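Local coordinates for glutathione S-transferase (Burkholderia glumae, PDB 4ISD), which binds glutathione and probably catalyses its conjugation to electrophilic substrates, as other glutathione S-transferases do, at residues V84-A87 / P88-A92; F25-L28 / K29-L33. All coordinates share one frame; numbering follows the deposited sequence.

From the N terminus, the chain first passes interaction 2. Residues 25-33 are the last turns of helix 19-31 and its C-terminal cap, which sends the chain on toward strand 36-40. Interaction 1, at residues 84-92, comes after the rest of the four-stranded sheet and helix 74-84. It closes a small loop in the connection to helix 98-113. Each contact is local and they lie in series, so neither nests in nor crosses the other. Their centres are about 11 Å apart and they touch: L33 packs on Y85, and the K31 chain lies against the backbone at Y85 and A91. The end of one helix is thus tied to the loop that follows another.

Interaction 1: residues V84-A87 / P88-A92; sequences VYPA and PHYAA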
ATOM      1  N   VAL A  84     -17.891   1.221  -0.187  1.00 56.91           N
ATOM      2  CA  VAL A  84     -19.101   1.212   0.634  1.00 56.73           C
ATOM      3  C   VAL A  84     -19.911   2.491   0.421  1.00 51.73           C
ATOM      4  O   VAL A  84     -21.139   2.474   0.420  1.00 48.66           O
ATOM      5  CB  VAL A  84     -18.744   1.063   2.131  1.00 56.03           C
ATOM      6  CG1 VAL A  84     -19.994   1.036   2.989  1.00 52.75           C
ATOM      7  CG2 VAL A  84     -17.888  -0.187   2.357  1.00 40.81           C
ATOM      8  N   TYR A  85     -19.221   3.607   0.233  1.00 53.53           N
ATOM      9  CA  TYR A  85     -19.897   4.883  -0.021  1.00 52.50           C
ATOM     10  C   TYR A  85     -19.366   5.465  -1.301  1.00 51.01           C
ATOM     11  O   TYR A  85     -18.530   6.348  -1.268  1.00 53.49           O
ATOM     12  CB  TYR A  85     -19.669   5.866   1.132  1.00 46.98           C
ATOM     13  CG  TYR A  85     -20.077   5.272   2.449  1.00 57.16           C
ATOM     14  CD1 TYR A  85     -21.422   5.142   2.791  1.00 63.50           C
ATOM     15  CD2 TYR A  85     -19.121   4.789   3.337  1.00 56.19           C
ATOM     16  CE1 TYR A  85     -21.792   4.569   3.996  1.00 67.64           C
ATOM     17  CE2 TYR A  85     -19.480   4.217   4.536  1.00 56.19           C
ATOM     18  CZ  TYR A  85     -20.806   4.105   4.863  1.00 63.76           C
ATOM     19  OH  TYR A  85     -21.149   3.540   6.069  1.00 68.76           O
ATOM     20  N   PRO A  86     -19.848   4.964  -2.443  1.00 49.49           N
ATOM     21  CA  PRO A  86     -19.287   5.380  -3.737  1.00 49.37           C
ATOM     22  C   PRO A  86     -19.950   6.627  -4.361  1.00 53.79           C
ATOM     23  O   PRO A  86     -21.080   6.995  -4.023  1.00 56.77           O
ATOM     24  CB  PRO A  86     -19.552   4.152  -4.613  1.00 45.75           C
ATOM     25  CG  PRO A  86     -20.877   3.618  -4.079  1.00 46.09           C
ATOM     26  CD  PRO A  86     -20.890   3.926  -2.591  1.00 50.20           C
ATOM     27  N   ALA A  87     -19.222   7.273  -5.267  1.00 51.77           N
ATOM     28  CA  ALA A  87     -19.806   8.184  -6.247  1.00 42.89           C
ATOM     29  C   ALA A  87     -20.897   7.435  -6.995  1.00 53.78           C
ATOM     30  O   ALA A  87     -20.786   6.231  -7.210  1.00 66.65           O
ATOM     31  CB  ALA A  87     -18.740   8.645  -7.213  1.00 41.22           C
ATOM     32  N   PRO A  88     -21.959   8.128  -7.408  1.00 56.14           N
ATOM     33  CA  PRO A  88     -22.269   9.556  -7.228  1.00 54.98           C
ATOM     34  C   PRO A  88     -23.090   9.871  -5.973  1.00 57.88           C
ATOM     35  O   PRO A  88     -23.432  11.034  -5.754  1.00 68.40           O
ATOM     36  CB  PRO A  88     -23.090   9.886  -8.477  1.00 52.32           C
ATOM     37  CG  PRO A  88     -23.788   8.600  -8.799  1.00 58.20           C
ATOM     38  CD  PRO A  88     -22.872   7.473  -8.362  1.00 52.29           C
ATOM     39  N   HIS A  89     -23.397   8.856  -5.168  1.00 52.48           N
ATOM     40  CA  HIS A  89     -24.165   9.047  -3.942  1.00 52.92           C
ATOM     41  C   HIS A  89     -23.302   9.785  -2.911  1.00 50.14           C
ATOM     42  O   HIS A  89     -23.819  10.456  -2.008  1.00 50.85           O
ATOM     43  CB  HIS A  89     -24.618   7.694  -3.367  1.00 61.32           C
ATOM     44  CG  HIS A  89     -25.478   6.882  -4.290  1.00 67.28           C
ATOM     45  ND1 HIS A  89     -24.974   6.193  -5.382  1.00 65.07           N
ATOM     46  CD2 HIS A  89     -26.807   6.612  -4.278  1.00 67.63           C
ATOM     47  CE1 HIS A  89     -25.952   5.562  -6.002  1.00 63.34           C
ATOM     48  NE2 HIS A  89     -27.083   5.800  -5.346  1.00 63.93           N
ATOM     49  N   TYR A  90     -21.986   9.651  -3.067  1.00 46.32           N
ATOM     50  CA  TYR A  90     -21.001  10.187  -2.131  1.00 43.67           C
ATOM     51  C   TYR A  90     -19.791  10.706  -2.907  1.00 47.15           C
ATOM     52  O   TYR A  90     -19.489  10.204  -3.983  1.00 55.06           O
ATOM     53  CB  TYR A  90     -20.521   9.083  -1.173  1.00 42.47           C
ATOM     54  CG  TYR A  90     -21.554   8.598  -0.181  1.00 49.23           C
ATOM     55  CD1 TYR A  90     -22.326   7.459  -0.437  1.00 51.29           C
ATOM     56  CD2 TYR A  90     -21.762   9.271   1.018  1.00 51.35           C
ATOM     57  CE1 TYR A  90     -23.277   7.012   0.482  1.00 52.62           C
ATOM     58  CE2 TYR A  90     -22.712   8.834   1.936  1.00 53.12           C
ATOM     59  CZ  TYR A  90     -23.463   7.704   1.667  1.00 56.21           C
ATOM     60  OH  TYR A  90     -24.403   7.280   2.587  1.00 53.62           O
ATOM     61  N   ALA A  91     -19.078  11.690  -2.366  1.00 41.59           N
ATOM     62  CA  ALA A  91     -17.843  12.155  -3.006  1.00 40.75           C
ATOM     63  C   ALA A  91     -16.807  11.026  -3.049  1.00 44.33           C
ATOM     64  O   ALA A  91     -16.581  10.346  -2.038  1.00 44.51           O
ATOM     65  CB  ALA A  91     -17.279  13.339  -2.272  1.00 36.50           C
ATOM     66  N   ALA A  92     -16.183  10.838  -4.212  1.00 42.60           N
ATOM     67  CA  ALA A  92     -15.107   9.857  -4.357  1.00 47.55           C
ATOM     68  C   ALA A  92     -13.753  10.411  -3.949  1.00 49.87           C
ATOM     69  O   ALA A  92     -13.400  11.547  -4.283  1.00 59.24           O
ATOM     70  CB  ALA A  92     -15.041   9.341  -5.784  1.00 53.93           C
TER
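Y85 and Y90 meet across a tight turn just after helix 74-84, in the connection between the thioredoxin-like N-terminal domain and the helical C-terminal domain. The bend is a type VIa turn, P86-A87-P88-H89, with a cis peptide bond between A87 and P88. It folds the chain back far enough for Y90 N to give a weak, bent hydrogen bond to P86 O (3.0 Å, 128° at the hydrogen). A87 CA also makes a CA-H...O contact with Y90 O at 3.1 Å.

The two tyrosines form a T-shaped pair. The edge of the Y85 ring is turned to the face of the Y90 ring, with centroids 5.0 Å apart and planes at 73°. Y85 CD1 does the touching, 3.5 Å from Y90 CZ. Y85 CG stands anti to the carbonyl carbon (chi1 -55°), and this carries CD1 over the Y90 ring. Y85 CB adds a CH-pi contact over the same ring, 3.7 Å from its centroid. P86 O sits against the rim of the Y90 ring. Further round the loop, A87 CB meets A92 CB at 4.0 Å.

The Y85 hydroxyl is hydrogen-bonded to H66 NE2, which ties the buried ring to strand 63-66. Both tyrosine side chains also pack on L33, in the loop after helix 19-31. V84, at the end of helix 74-84, packs on R98 of the second subunit, so the loop begins beside the dimer partner. It then leads to helix 98-113.

Interaction 2: residues F25-L28 / K29-L33; sequences FVVL and KEKGL
The backbone runs as a helix from F25 and leaves it at G32: K29 N bonds to F25 O, E30 N to V26 O (2.9 Å) and K31 N to V27 O. Along this last part of the helix F25 and K29 run alongside each other off the same flank. F25 CG stands anti to the backbone N (chi1 178°), which lays the ring beside the K29 chain. K29 CG approaches that ring obliquely and comes to 3.5 Å from F25 CE1. F35 and W207 each make an edge-to-face pair with the F25 ring. V26 and E30 run together in the same manner, with V26 CG1 at 3.9 Å from E30 CG.

Helix 19-31 is the crossover helix of the beta-alpha-beta unit between strands 8-13 and 36-40. It ends here in a Schellman motif. G32 takes positive phi (77°), G32 N bonds to K29 O, and L33 N reaches back to L28 O in a nearly straight bond (3.2 Å, 171°). The apolar contact that goes with this cap is present too: L28 CD2 touches L33 CD1 at 4.1 Å, and the two leucines meet nearly perpendicular.

E30 and K31 find partners in other parts of the fold. E30 makes a salt bridge with R201, just before helix 202-212, and a hydrogen bond with S203 in its first turn. K31 NZ forms a salt bridge with D82 OD1, on helix 74-84, where V27 and L28 also pack on L81.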
ATOM      1  N   PHE A  25      -8.915  10.209   8.238  1.00 39.48           N
ATOM      2  CA  PHE A  25      -9.816  11.239   8.709  1.00 40.45           C
ATOM      3  C   PHE A  25     -10.283  12.071   7.515  1.00 44.02           C
ATOM      4  O   PHE A  25     -11.456  12.453   7.438  1.00 46.38           O
ATOM      5  CB  PHE A  25      -9.107  12.120   9.750  1.00 30.91           C
ATOM      6  CG  PHE A  25      -9.953  13.257  10.278  1.00 33.03           C
ATOM      7  CD1 PHE A  25     -10.193  14.390   9.502  1.00 34.39           C
ATOM      8  CD2 PHE A  25     -10.481  13.205  11.561  1.00 40.46           C
ATOM      9  CE1 PHE A  25     -10.971  15.453   9.988  1.00 47.75           C
ATOM     10  CE2 PHE A  25     -11.250  14.252  12.060  1.00 51.53           C
ATOM     11  CZ  PHE A  25     -11.497  15.389  11.268  1.00 53.67           C
ATOM     12  N   VAL A  26      -9.377  12.360   6.585  1.00 44.15           N
ATOM     13  CA  VAL A  26      -9.746  13.231   5.465  1.00 44.50           C
ATOM     14  C   VAL A  26     -10.738  12.537   4.543  1.00 45.26           C
ATOM     15  O   VAL A  26     -11.653  13.173   4.017  1.00 45.77           O
ATOM     16  CB  VAL A  26      -8.516  13.778   4.689  1.00 35.63           C
ATOM     17  CG1 VAL A  26      -8.922  14.292   3.316  1.00 29.21           C
ATOM     18  CG2 VAL A  26      -7.816  14.875   5.504  1.00 35.73           C
ATOM     19  N   VAL A  27     -10.587  11.221   4.384  1.00 48.49           N
ATOM     20  CA  VAL A  27     -11.511  10.468   3.536  1.00 43.58           C
ATOM     21  C   VAL A  27     -12.939  10.551   4.071  1.00 43.49           C
ATOM     22  O   VAL A  27     -13.877  10.870   3.327  1.00 46.75           O
ATOM     23  CB  VAL A  27     -11.071   9.005   3.376  1.00 40.59           C
ATOM     24  CG1 VAL A  27     -12.085   8.223   2.565  1.00 39.28           C
ATOM     25  CG2 VAL A  27      -9.725   8.950   2.703  1.00 41.43           C
ATOM     26  N   LEU A  28     -13.092  10.280   5.363  1.00 42.36           N
ATOM     27  CA  LEU A  28     -14.399  10.315   6.014  1.00 48.49           C
ATOM     28  C   LEU A  28     -15.023  11.688   5.857  1.00 56.45           C
ATOM     29  O   LEU A  28     -16.194  11.818   5.487  1.00 61.51           O
ATOM     30  CB  LEU A  28     -14.268   9.972   7.503  1.00 47.95           C
ATOM     31  CG  LEU A  28     -13.902   8.522   7.848  1.00 47.00           C
ATOM     32  CD1 LEU A  28     -13.225   8.426   9.210  1.00 47.74           C
ATOM     33  CD2 LEU A  28     -15.151   7.635   7.813  1.00 47.43           C
ATOM     34  N   LYS A  29     -14.227  12.718   6.119  1.00 51.79           N
ATOM     35  CA  LYS A  29     -14.741  14.068   6.073  1.00 48.05           C
ATOM     36  C   LYS A  29     -15.144  14.490   4.668  1.00 49.03           C
ATOM     37  O   LYS A  29     -16.184  15.108   4.493  1.00 51.74           O
ATOM     38  CB  LYS A  29     -13.753  15.038   6.703  1.00 50.88           C
ATOM     39  CG  LYS A  29     -13.990  15.227   8.186  1.00 56.40           C
ATOM     40  CD  LYS A  29     -15.201  16.116   8.406  1.00 66.87           C
ATOM     41  CE  LYS A  29     -15.464  16.352   9.884  1.00 73.23           C
ATOM     42  NZ  LYS A  29     -15.676  15.074  10.613  1.00 74.12           N
ATOM     43  N   GLU A  30     -14.351  14.137   3.663  1.00 53.10           N
ATOM     44  CA  GLU A  30     -14.697  14.479   2.279  1.00 53.91           C
ATOM     45  C   GLU A  30     -16.067  13.934   1.882  1.00 55.87           C
ATOM     46  O   GLU A  30     -16.814  14.594   1.151  1.00 53.98           O
ATOM     47  CB  GLU A  30     -13.656  13.923   1.311  1.00 52.39           C
ATOM     48  CG  GLU A  30     -12.300  14.561   1.441  1.00 53.44           C
ATOM     49  CD  GLU A  30     -12.275  15.995   0.971  1.00 49.54           C
ATOM     50  OE1 GLU A  30     -13.123  16.367   0.121  1.00 43.78           O
ATOM     51  OE2 GLU A  30     -11.398  16.745   1.448  1.00 47.19           O
ATOM     52  N   LYS A  31     -16.378  12.728   2.366  1.00 52.71           N
ATOM     53  CA  LYS A  31     -17.596  12.021   1.994  1.00 47.58           C
ATOM     54  C   LYS A  31     -18.796  12.457   2.816  1.00 53.22           C
ATOM     55  O   LYS A  31     -19.936  12.071   2.501  1.00 54.12           O
ATOM     56  CB  LYS A  31     -17.413  10.517   2.165  1.00 45.00           C
ATOM     57  CG  LYS A  31     -16.269   9.915   1.373  1.00 36.44           C
ATOM     58  CD  LYS A  31     -16.412   8.410   1.352  1.00 34.02           C
ATOM     59  CE  LYS A  31     -16.371   7.852  -0.055  1.00 33.84           C
ATOM     60  NZ  LYS A  31     -14.993   7.505  -0.493  1.00 51.57           N
ATOM     61  N   GLY A  32     -18.541  13.241   3.872  1.00 50.73           N
ATOM     62  CA  GLY A  32     -19.591  13.777   4.734  1.00 44.29           C
ATOM     63  C   GLY A  32     -20.175  12.769   5.719  1.00 52.42           C
ATOM     64  O   GLY A  32     -21.334  12.871   6.109  1.00 59.33           O
ATOM     65  N   LEU A  33     -19.369  11.796   6.129  1.00 51.33           N
ATOM     66  CA  LEU A  33     -19.820  10.716   7.017  1.00 59.43           C
ATOM     67  C   LEU A  33     -19.698  11.063   8.516  1.00 60.20           C
ATOM     68  O   LEU A  33     -18.784  11.790   8.927  1.00 58.04           O
ATOM     69  CB  LEU A  33     -19.044   9.416   6.715  1.00 53.85           C
ATOM     70  CG  LEU A  33     -19.306   8.698   5.383  1.00 52.80           C
ATOM     71  CD1 LEU A  33     -18.183   7.714   5.032  1.00 50.01           C
ATOM     72  CD2 LEU A  33     -20.652   7.975   5.397  1.00 44.84           C
TER